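Local structure of L-asparaginase 1 (Escherichia coli, 6NXC) at residues Phe123-Leu128 and Glu219-His225; Pro213-His217 and Asn349-Glu353; Asp103-His109 and Lys130-Gly136. The protein catalyses the hydrolysis of L-asparagine to L-aspartate and ammonium as an allosteric homotetramer, in which a second asparagine serves as activator. The protein carries 1 engineered substitution. All blocks are in the same frame, centred on the assembly; numbering follows the deposited sequence.

How the contacts relate
Along the chain the six segments run 103-109, 123-128, 130-136, 213-217, 219-225 and 349-353, so contact 1 interleaves with both others while contact 3 closes before contact 2 opens. Contact 3 is the buried pairing of two neighbouring strands in the large mixed sheet. The polypeptide between them carries helix 114-124 and the short strand of contact 1; the centres of contacts 1 and 3 are about 16 Å apart. Contact 2 lies at the surface, its centre about 13 Å from that of contact 1 and about 19 Å from that of contact 3. Contact 1 touches both others and lies between them: Leu-125 packs on Val-132 of the sheet, and Phe-123 O bonds Arg-351 NH2 near the C-terminus.

Contact 1: Phe123-Leu128 and Glu219-His225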
loop_
_atom_site.group_PDB
_atom_site.type_symbol
_atom_site.label_atom_id
_atom_site.label_comp_id
_atom_site.label_asym_id
_atom_site.label_seq_id
_atom_site.Cartn_x
_atom_site.Cartn_y
_atom_site.Cartn_z
ATOM N N PHE B 123 13.229 14.550 22.362
ATOM C CA PHE B 123 14.290 14.350 23.373
ATOM C C PHE B 123 14.460 15.553 24.265
ATOM O O PHE B 123 14.639 15.328 25.458
ATOM C CB PHE B 123 15.609 14.039 22.653
ATOM C CG PHE B 123 15.476 12.785 21.842
ATOM C CD1 PHE B 123 15.338 11.576 22.461
ATOM C CD2 PHE B 123 15.554 12.808 20.456
ATOM C CE1 PHE B 123 15.218 10.411 21.715
ATOM C CE2 PHE B 123 15.472 11.659 19.717
ATOM C CZ PHE B 123 15.272 10.464 20.347
ATOM N N MET B 124 14.233 16.773 23.753
ATOM C CA MET B 124 14.553 18.003 24.528
ATOM C C MET B 124 13.431 18.241 25.566
ATOM O O MET B 124 13.730 18.745 26.666
ATOM C CB MET B 124 14.638 19.220 23.578
ATOM C CG MET B 124 15.835 19.131 22.726
ATOM S SD MET B 124 15.757 20.412 21.488
ATOM C CE MET B 124 16.376 21.671 22.575
ATOM N N LEU B 125 12.169 17.938 25.226
ATOM C CA LEU B 125 11.015 18.381 26.048
ATOM C C LEU B 125 10.707 17.256 27.064
ATOM O O LEU B 125 9.866 16.359 26.788
ATOM C CB LEU B 125 9.797 18.672 25.167
ATOM C CG LEU B 125 9.963 19.739 24.112
ATOM C CD1 LEU B 125 8.681 20.060 23.338
ATOM C CD2 LEU B 125 10.411 21.010 24.746
ATOM N N GLU B 126 11.170 17.350 28.290
ATOM C CA GLU B 126 10.893 16.309 29.325
ATOM C C GLU B 126 9.694 16.785 30.159
ATOM O O GLU B 126 9.529 18.021 30.287
ATOM C CB GLU B 126 12.155 16.158 30.212
ATOM C CG GLU B 126 11.900 15.419 31.541
ATOM C CD GLU B 126 13.066 15.333 32.528
ATOM O OE1 GLU B 126 13.009 14.475 33.459
ATOM O OE2 GLU B 126 14.016 16.124 32.389
ATOM N N ASN B 127 8.865 15.862 30.607
ATOM C CA ASN B 127 7.582 16.148 31.318
ATOM C C ASN B 127 6.613 16.916 30.428
ATOM O O ASN B 127 5.948 17.890 30.902
ATOM C CB ASN B 127 7.783 16.901 32.630
ATOM C CG ASN B 127 8.729 16.197 33.558
ATOM O OD1 ASN B 127 8.911 14.998 33.466
ATOM N ND2 ASN B 127 9.420 16.976 34.366
ATOM N N LEU B 128 6.604 16.570 29.138
ATOM C CA LEU B 128 5.668 17.234 28.196
ATOM C C LEU B 128 4.227 16.792 28.508
ATOM O O LEU B 128 3.938 15.606 28.311
ATOM C CB LEU B 128 6.021 16.828 26.753
ATOM C CG LEU B 128 5.186 17.531 25.702
ATOM C CD1 LEU B 128 5.233 19.038 25.697
ATOM C CD2 LEU B 128 5.607 17.109 24.327
ATOM N N GLU B 219 6.607 13.479 34.792
ATOM C CA GLU B 219 5.505 14.191 35.436
ATOM C C GLU B 219 6.028 15.485 36.017
ATOM O O GLU B 219 7.111 15.472 36.532
ATOM C CB GLU B 219 4.943 13.328 36.568
ATOM C CG GLU B 219 5.986 12.807 37.517
ATOM C CD GLU B 219 6.766 11.595 37.005
ATOM O OE1 GLU B 219 7.878 11.410 37.499
ATOM O OE2 GLU B 219 6.263 10.870 36.115
ATOM N N GLY B 220 5.163 16.483 36.109
ATOM C CA GLY B 220 5.574 17.772 36.660
ATOM C C GLY B 220 5.759 18.813 35.587
ATOM O O GLY B 220 5.260 18.622 34.399
ATOM N N GLU B 221 6.436 19.922 35.956
ATOM C CA GLU B 221 6.552 21.062 35.006
ATOM C C GLU B 221 7.573 20.744 33.887
ATOM O O GLU B 221 8.498 19.973 34.085
ATOM C CB GLU B 221 7.012 22.373 35.657
ATOM C CG GLU B 221 5.864 23.384 35.802
ATOM C CD GLU B 221 5.230 23.957 34.534
ATOM O OE1 GLU B 221 5.778 23.676 33.481
ATOM O OE2 GLU B 221 4.182 24.708 34.610
ATOM N N LEU B 222 7.274 21.275 32.712
ATOM C CA LEU B 222 8.085 21.005 31.500
ATOM C C LEU B 222 9.516 21.360 31.844
ATOM O O LEU B 222 9.759 22.467 32.392
ATOM C CB LEU B 222 7.559 21.873 30.353
ATOM C CG LEU B 222 8.316 21.768 29.024
ATOM C CD1 LEU B 222 8.088 20.410 28.423
ATOM C CD2 LEU B 222 7.858 22.880 28.094
ATOM N N ILE B 223 10.472 20.534 31.404
ATOM C CA ILE B 223 11.918 20.792 31.534
ATOM C C ILE B 223 12.535 20.758 30.142
ATOM O O ILE B 223 12.262 19.812 29.417
ATOM C CB ILE B 223 12.574 19.819 32.514
ATOM C CG1 ILE B 223 12.081 20.129 33.939
ATOM C CG2 ILE B 223 14.085 19.918 32.394
ATOM C CD1 ILE B 223 12.365 19.028 34.964
ATOM N N VAL B 224 13.228 21.821 29.750
ATOM C CA VAL B 224 13.875 21.799 28.417
ATOM C C VAL B 224 15.366 21.416 28.537
ATOM O O VAL B 224 16.109 22.102 29.244
ATOM C CB VAL B 224 13.686 23.098 27.655
ATOM C CG1 VAL B 224 14.456 22.904 26.339
ATOM C CG2 VAL B 224 12.202 23.402 27.438
ATOM N N HIS B 225 15.772 20.255 28.004
ATOM C CA HIS B 225 17.187 19.829 28.036
ATOM C C HIS B 225 17.847 20.560 26.893
ATOM O O HIS B 225 17.284 20.669 25.787
ATOM C CB HIS B 225 17.355 18.341 27.816
ATOM C CG HIS B 225 16.888 17.557 28.985
ATOM N ND1 HIS B 225 17.628 17.402 30.130
ATOM C CD2 HIS B 225 15.758 16.829 29.156
ATOM C CE1 HIS B 225 16.921 16.695 31.011
ATOM N NE2 HIS B 225 15.784 16.308 30.425
HETATM O O HOH W 1 4.084 19.726 32.214
#
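The carbonyl oxygen of Met-124 is met twice from segment 219-225: His-225 N donates along a lone pair in the carbonyl plane at 2.9 Å and a nearly straight 172°, and the CA-H of Val-224 approaches it as well. This opens a small two-stranded antiparallel sheet, formed where the chain leaves helix 114-124. Glu-126 and Ile-223 make its hydrogen-bonded pair, with Glu-126 N to Ile-223 O and Ile-223 N to Glu-126 O both 2.9 Å long. Leu-125 and Val-224, the non-hydrogen-bonded pair, turn to the other face, where Leu-125 CD2 lies alongside Val-224 CG2 at 4.0 Å. Leu-222 brings CD1 to 3.4 Å from Glu-126 O and alongside Leu-128 CD1. Helix 85-98 takes Met-124 and Val-224 on its surface.

Beyond Glu-126 the backbone turns left-handed at Asn-127. Its CG sits beside its own N (chi1 -55°), which carries the amide across to the other segment: ND2 gives a bond of 3.1 Å to Glu-221 O, which lies in the amide plane. With an alanine here the Glu-221 carbonyl would probably lose that donor, and the turn at 219-221 would be freer to move. A water donates to both Asn-127 O and Gly-220 O. At the other end, Tyr-331 meets the His-225 ring edge to face. That ring lies only 16° from the plane of the Glu-126 carboxylate, and its NE2 makes a weak, bent bond of 2.6 Å to Glu-126 OE2.

Contact 2: Pro213-His217 and Asn349-Glu353; sequences PPAPH and NLRGE
Pro-216 lays CB, CG and CD of its ring against the backbone of 349-353. CG reaches Asn-349 O and Leu-350 O, each at 3.7 Å, while CD comes to 3.8 Å from Gly-352 N. Beside it the methyl of Ala-215 rests on Arg-351 O, CB to O 3.5 Å. The two segments thus meet as apolar carbon on a polar backbone surface, by van der Waals contact. This surface packing, away from the annotated sites, sets the loop between strands 207-209 and 223-224 against the loop after helix 339-346. A water also bridges them, accepting from Asn-349 ND2 and donating weakly to Pro-214 O.

Side chains of 349-353 bond to their own backbone. The Glu-353 carboxylate folds back on it, OE1 taking Leu-350 N at 3.0 Å and OE2 using its syn lone pair for Arg-351 N at 2.7 Å. Asn-349 has CG anti to its N (chi1 176°), placing OD1 near Gly-352 N in a weak bond. Gly-352 has a positive phi of 92°, and a CB there would crowd both the preceding carbonyl and the Ala-215 methyl.

Arg-351 bonds through NH2 to Phe-123 O near the end of helix 114-124. Glu-353 forms a salt bridge with Lys-328 of helix 322-333, which Leu-350 also touches, and Gly-352 O accepts from Arg-177, the last residue of strand 174-177.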
loop_
_atom_site.group_PDB
_atom_site.type_symbol
_atom_site.label_atom_id
_atom_site.label_comp_id
_atom_site.label_asym_id
_atom_site.label_seq_id
_atom_site.Cartn_x
_atom_site.Cartn_y
_atom_site.Cartn_z
ATOM N N PRO B 213 1.116 1.843 21.242
ATOM C CA PRO B 213 1.374 1.883 22.667
ATOM C C PRO B 213 2.166 3.121 23.057
ATOM O O PRO B 213 2.901 3.678 22.248
ATOM C CB PRO B 213 2.286 0.678 22.932
ATOM C CG PRO B 213 2.232 -0.119 21.690
ATOM C CD PRO B 213 2.023 0.890 20.581
ATOM N N PRO B 214 2.113 3.508 24.344
ATOM C CA PRO B 214 2.589 4.827 24.757
ATOM C C PRO B 214 4.127 4.862 24.878
ATOM O O PRO B 214 4.821 3.840 25.111
ATOM C CB PRO B 214 1.870 4.993 26.113
ATOM C CG PRO B 214 1.898 3.581 26.691
ATOM C CD PRO B 214 1.680 2.676 25.490
ATOM N N ALA B 215 4.669 6.052 24.641
ATOM C CA ALA B 215 6.058 6.426 24.947
ATOM C C ALA B 215 6.204 6.639 26.460
ATOM O O ALA B 215 5.198 6.830 27.142
ATOM C CB ALA B 215 6.390 7.712 24.225
ATOM N N PRO B 216 7.449 6.591 26.981
ATOM C CA PRO B 216 7.746 6.841 28.394
ATOM C C PRO B 216 7.388 8.290 28.731
ATOM O O PRO B 216 7.558 9.138 27.906
ATOM C CB PRO B 216 9.264 6.592 28.495
ATOM C CG PRO B 216 9.606 5.742 27.289
ATOM C CD PRO B 216 8.658 6.223 26.227
ATOM N N HIS B 217 6.839 8.553 29.917
ATOM C CA HIS B 217 6.281 9.879 30.207
ATOM C C HIS B 217 6.705 10.270 31.619
ATOM O O HIS B 217 6.644 9.418 32.490
ATOM C CB HIS B 217 4.768 9.963 30.028
ATOM C CG HIS B 217 4.547 11.193 29.234
ATOM N ND1 HIS B 217 4.126 11.152 27.923
ATOM C CD2 HIS B 217 4.954 12.469 29.489
ATOM C CE1 HIS B 217 4.202 12.381 27.428
ATOM N NE2 HIS B 217 4.727 13.218 28.382
ATOM N N ASN B 349 15.022 2.738 24.793
ATOM C CA ASN B 349 13.891 3.535 24.280
ATOM C C ASN B 349 13.652 4.692 25.230
ATOM O O ASN B 349 12.972 4.485 26.264
ATOM C CB ASN B 349 12.641 2.661 24.135
ATOM C CG ASN B 349 11.401 3.402 23.717
ATOM O OD1 ASN B 349 11.512 4.314 22.883
ATOM N ND2 ASN B 349 10.231 2.844 24.031
ATOM N N LEU B 350 14.050 5.908 24.860
ATOM C CA LEU B 350 13.941 7.098 25.752
ATOM C C LEU B 350 12.594 7.807 25.570
ATOM O O LEU B 350 12.082 8.367 26.578
ATOM C CB LEU B 350 15.110 8.057 25.464
ATOM C CG LEU B 350 16.503 7.505 25.720
ATOM C CD1 LEU B 350 17.538 8.624 25.587
ATOM C CD2 LEU B 350 16.618 6.873 27.109
ATOM N N ARG B 351 12.014 7.811 24.358
ATOM C CA ARG B 351 10.916 8.697 23.934
ATOM C C ARG B 351 10.010 8.037 22.902
ATOM O O ARG B 351 9.192 8.752 22.360
ATOM C CB ARG B 351 11.445 10.011 23.353
ATOM C CG ARG B 351 12.240 10.849 24.352
ATOM C CD ARG B 351 11.345 11.584 25.379
ATOM N NE ARG B 351 12.174 12.628 25.986
ATOM C CZ ARG B 351 13.032 12.442 26.990
ATOM N NH1 ARG B 351 13.095 11.284 27.622
ATOM N NH2 ARG B 351 13.848 13.414 27.376
ATOM N N GLY B 352 10.096 6.715 22.738
ATOM C CA GLY B 352 9.262 6.047 21.729
ATOM C C GLY B 352 9.917 5.912 20.372
ATOM O O GLY B 352 9.223 5.460 19.482
ATOM N N GLU B 353 11.198 6.181 20.300
ATOM C CA GLU B 353 11.974 6.224 19.038
ATOM C C GLU B 353 12.430 4.866 18.585
ATOM O O GLU B 353 12.790 4.710 17.400
ATOM C CB GLU B 353 13.213 7.116 19.102
ATOM C CG GLU B 353 14.325 6.596 19.923
ATOM C CD GLU B 353 14.155 6.814 21.427
ATOM O OE1 GLU B 353 15.173 6.464 22.129
ATOM O OE2 GLU B 353 13.076 7.301 21.890
HETATM O O HOH W 2 7.414 3.332 23.087
#

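Contact 3: Asp103-His109 and Lys130-Gly136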
loop_
_atom_site.group_PDB
_atom_site.type_symbol
_atom_site.label_atom_id
_atom_site.label_comp_id
_atom_site.label_asym_id
_atom_site.label_seq_id
_atom_site.Cartn_x
_atom_site.Cartn_y
_atom_site.Cartn_z
ATOM N N ASP B 103 -2.987 25.734 25.434
ATOM C CA ASP B 103 -3.419 24.334 25.634
ATOM C C ASP B 103 -2.651 23.391 24.745
ATOM O O ASP B 103 -2.754 22.174 24.851
ATOM C CB ASP B 103 -4.904 24.250 25.426
ATOM C CG ASP B 103 -5.697 25.122 26.378
ATOM O OD1 ASP B 103 -5.292 25.099 27.550
ATOM O OD2 ASP B 103 -6.590 25.937 25.903
ATOM N N GLY B 104 -1.980 23.930 23.755
ATOM C CA GLY B 104 -1.195 23.111 22.814
ATOM C C GLY B 104 -0.403 23.974 21.866
ATOM O O GLY B 104 -0.665 25.197 21.786
ATOM N N PHE B 105 0.422 23.323 21.042
ATOM C CA PHE B 105 1.439 24.007 20.215
ATOM C C PHE B 105 1.430 23.364 18.830
ATOM O O PHE B 105 1.603 22.133 18.737
ATOM C CB PHE B 105 2.767 23.859 20.979
ATOM C CG PHE B 105 2.639 24.425 22.372
ATOM C CD1 PHE B 105 2.917 25.760 22.649
ATOM C CD2 PHE B 105 2.248 23.586 23.387
ATOM C CE1 PHE B 105 2.716 26.265 23.928
ATOM C CE2 PHE B 105 1.967 24.100 24.642
ATOM C CZ PHE B 105 2.135 25.443 24.876
ATOM N N VAL B 106 1.346 24.176 17.820
ATOM C CA VAL B 106 1.603 23.718 16.430
ATOM C C VAL B 106 2.836 24.433 15.913
ATOM O O VAL B 106 2.948 25.703 16.023
ATOM C CB VAL B 106 0.377 23.997 15.566
ATOM C CG1 VAL B 106 0.695 23.771 14.076
ATOM C CG2 VAL B 106 -0.821 23.169 16.015
ATOM N N ILE B 107 3.760 23.662 15.396
ATOM C CA ILE B 107 5.012 24.188 14.864
ATOM C C ILE B 107 4.819 24.132 13.337
ATOM O O ILE B 107 4.863 23.019 12.790
ATOM C CB ILE B 107 6.240 23.426 15.379
ATOM C CG1 ILE B 107 6.346 23.208 16.904
ATOM C CG2 ILE B 107 7.514 24.057 14.928
ATOM C CD1 ILE B 107 6.111 24.434 17.732
ATOM N N LEU B 108 4.720 25.295 12.690
ATOM C CA LEU B 108 4.619 25.343 11.226
ATOM C C LEU B 108 6.058 25.411 10.712
ATOM O O LEU B 108 6.835 26.301 11.247
ATOM C CB LEU B 108 3.906 26.615 10.771
ATOM C CG LEU B 108 2.410 26.521 10.638
ATOM C CD1 LEU B 108 1.850 27.846 10.076
ATOM C CD2 LEU B 108 2.018 25.359 9.734
ATOM N N HIS B 109 6.449 24.623 9.719
ATOM C CA HIS B 109 7.878 24.308 9.478
ATOM C C HIS B 109 7.991 23.880 8.013
ATOM O O HIS B 109 7.019 23.336 7.485
ATOM C CB HIS B 109 8.298 23.151 10.405
ATOM C CG HIS B 109 9.738 22.914 10.609
ATOM N ND1 HIS B 109 10.507 22.363 9.571
ATOM C CD2 HIS B 109 10.583 23.093 11.689
ATOM C CE1 HIS B 109 11.770 22.214 10.018
ATOM N NE2 HIS B 109 11.827 22.584 11.332
ATOM N N LYS B 130 1.349 18.527 27.172
ATOM C CA LYS B 130 0.483 19.185 26.192
ATOM C C LYS B 130 0.976 18.761 24.832
ATOM O O LYS B 130 2.121 18.394 24.679
ATOM C CB LYS B 130 0.472 20.718 26.319
ATOM C CG LYS B 130 0.079 21.213 27.712
ATOM C CD LYS B 130 0.050 22.697 27.846
ATOM C CE LYS B 130 -0.128 23.125 29.292
ATOM N NZ LYS B 130 -0.618 24.496 29.451
ATOM N N PRO B 131 0.090 18.771 23.828
ATOM C CA PRO B 131 0.477 18.332 22.499
ATOM C C PRO B 131 1.368 19.401 21.870
ATOM O O PRO B 131 1.155 20.666 21.949
ATOM C CB PRO B 131 -0.890 18.161 21.832
ATOM C CG PRO B 131 -1.768 19.086 22.543
ATOM C CD PRO B 131 -1.353 19.070 23.961
ATOM N N VAL B 132 2.286 18.873 21.062
ATOM C CA VAL B 132 3.182 19.662 20.199
ATOM C C VAL B 132 3.142 18.937 18.886
ATOM O O VAL B 132 3.515 17.747 18.850
ATOM C CB VAL B 132 4.604 19.731 20.751
ATOM C CG1 VAL B 132 5.465 20.435 19.783
ATOM C CG2 VAL B 132 4.726 20.363 22.141
ATOM N N ILE B 133 2.655 19.614 17.877
ATOM C CA ILE B 133 2.427 19.023 16.542
ATOM C C ILE B 133 3.161 19.843 15.499
ATOM O O ILE B 133 2.879 21.062 15.308
ATOM C CB ILE B 133 0.925 19.000 16.215
ATOM C CG1 ILE B 133 0.067 18.390 17.338
ATOM C CG2 ILE B 133 0.755 18.346 14.869
ATOM C CD1 ILE B 133 -1.388 18.122 16.938
ATOM N N VAL B 134 4.071 19.185 14.772
ATOM C CA VAL B 134 4.778 19.846 13.681
ATOM C C VAL B 134 3.988 19.539 12.406
ATOM O O VAL B 134 3.653 18.382 12.193
ATOM C CB VAL B 134 6.239 19.367 13.627
ATOM C CG1 VAL B 134 7.060 20.132 12.638
ATOM C CG2 VAL B 134 6.929 19.388 15.016
ATOM N N THR B 135 3.831 20.533 11.565
ATOM C CA THR B 135 3.159 20.420 10.233
ATOM C C THR B 135 3.671 21.487 9.274
ATOM O O THR B 135 4.438 22.377 9.635
ATOM C CB THR B 135 1.619 20.403 10.416
ATOM O OG1 THR B 135 1.076 19.775 9.244
ATOM C CG2 THR B 135 0.963 21.759 10.589
ATOM N N GLY B 136 3.209 21.387 8.034
ATOM C CA GLY B 136 3.565 22.298 6.966
ATOM C C GLY B 136 2.922 21.842 5.689
ATOM O O GLY B 136 1.779 21.355 5.761
HETATM O O HOH W 3 -3.470 23.780 28.954
#
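Lys-130 passes Asp-103 and the Phe-105 ring. CB lies 3.8 Å from Asp-103 O and close to Phe-105 CE2; CG passes the same carbonyl; CD comes to the edge of the Phe-105 ring, in its plane, 4.0 Å from CE2. The extended chain then carries NZ away from the ring to a water at 3.0 Å, which donates to Asp-103 OD1 at 2.7 Å. NZ also bonds Tyr-99 O and Tyr-102 O, and Lys-130 makes a cation-pi contact with the Tyr-99 ring. Asp-103 OD2 is held by Ser-25 N.

From here the segments pair as parallel strands whose segment axes make an angle of 19°. Phe-105 and Ile-107 each use both N and O, with Ile-107 N to Ile-133 O the shortest of the backbone bonds at 2.7 Å; His-109 N to Thr-135 O, at the far end, is weak. Thr-135 turns CG2 against Leu-108 CD2 at 3.8 Å and across Val-106 CG1, and its OG1, anti to the backbone N (chi1 -157°), bonds Phe-170 O of the next strand. His-109 lies beside the substrate-binding Ser-80, so this end of the pair borders the active site.

The two strands are joined through helix 114-124 in a beta-alpha-beta crossover. That helix packs on the face of Val-134, helix 148-161 on the face of Val-106, Ile-133 and Thr-135, and strands 25-32 and 167-171 continue the sheet to either side.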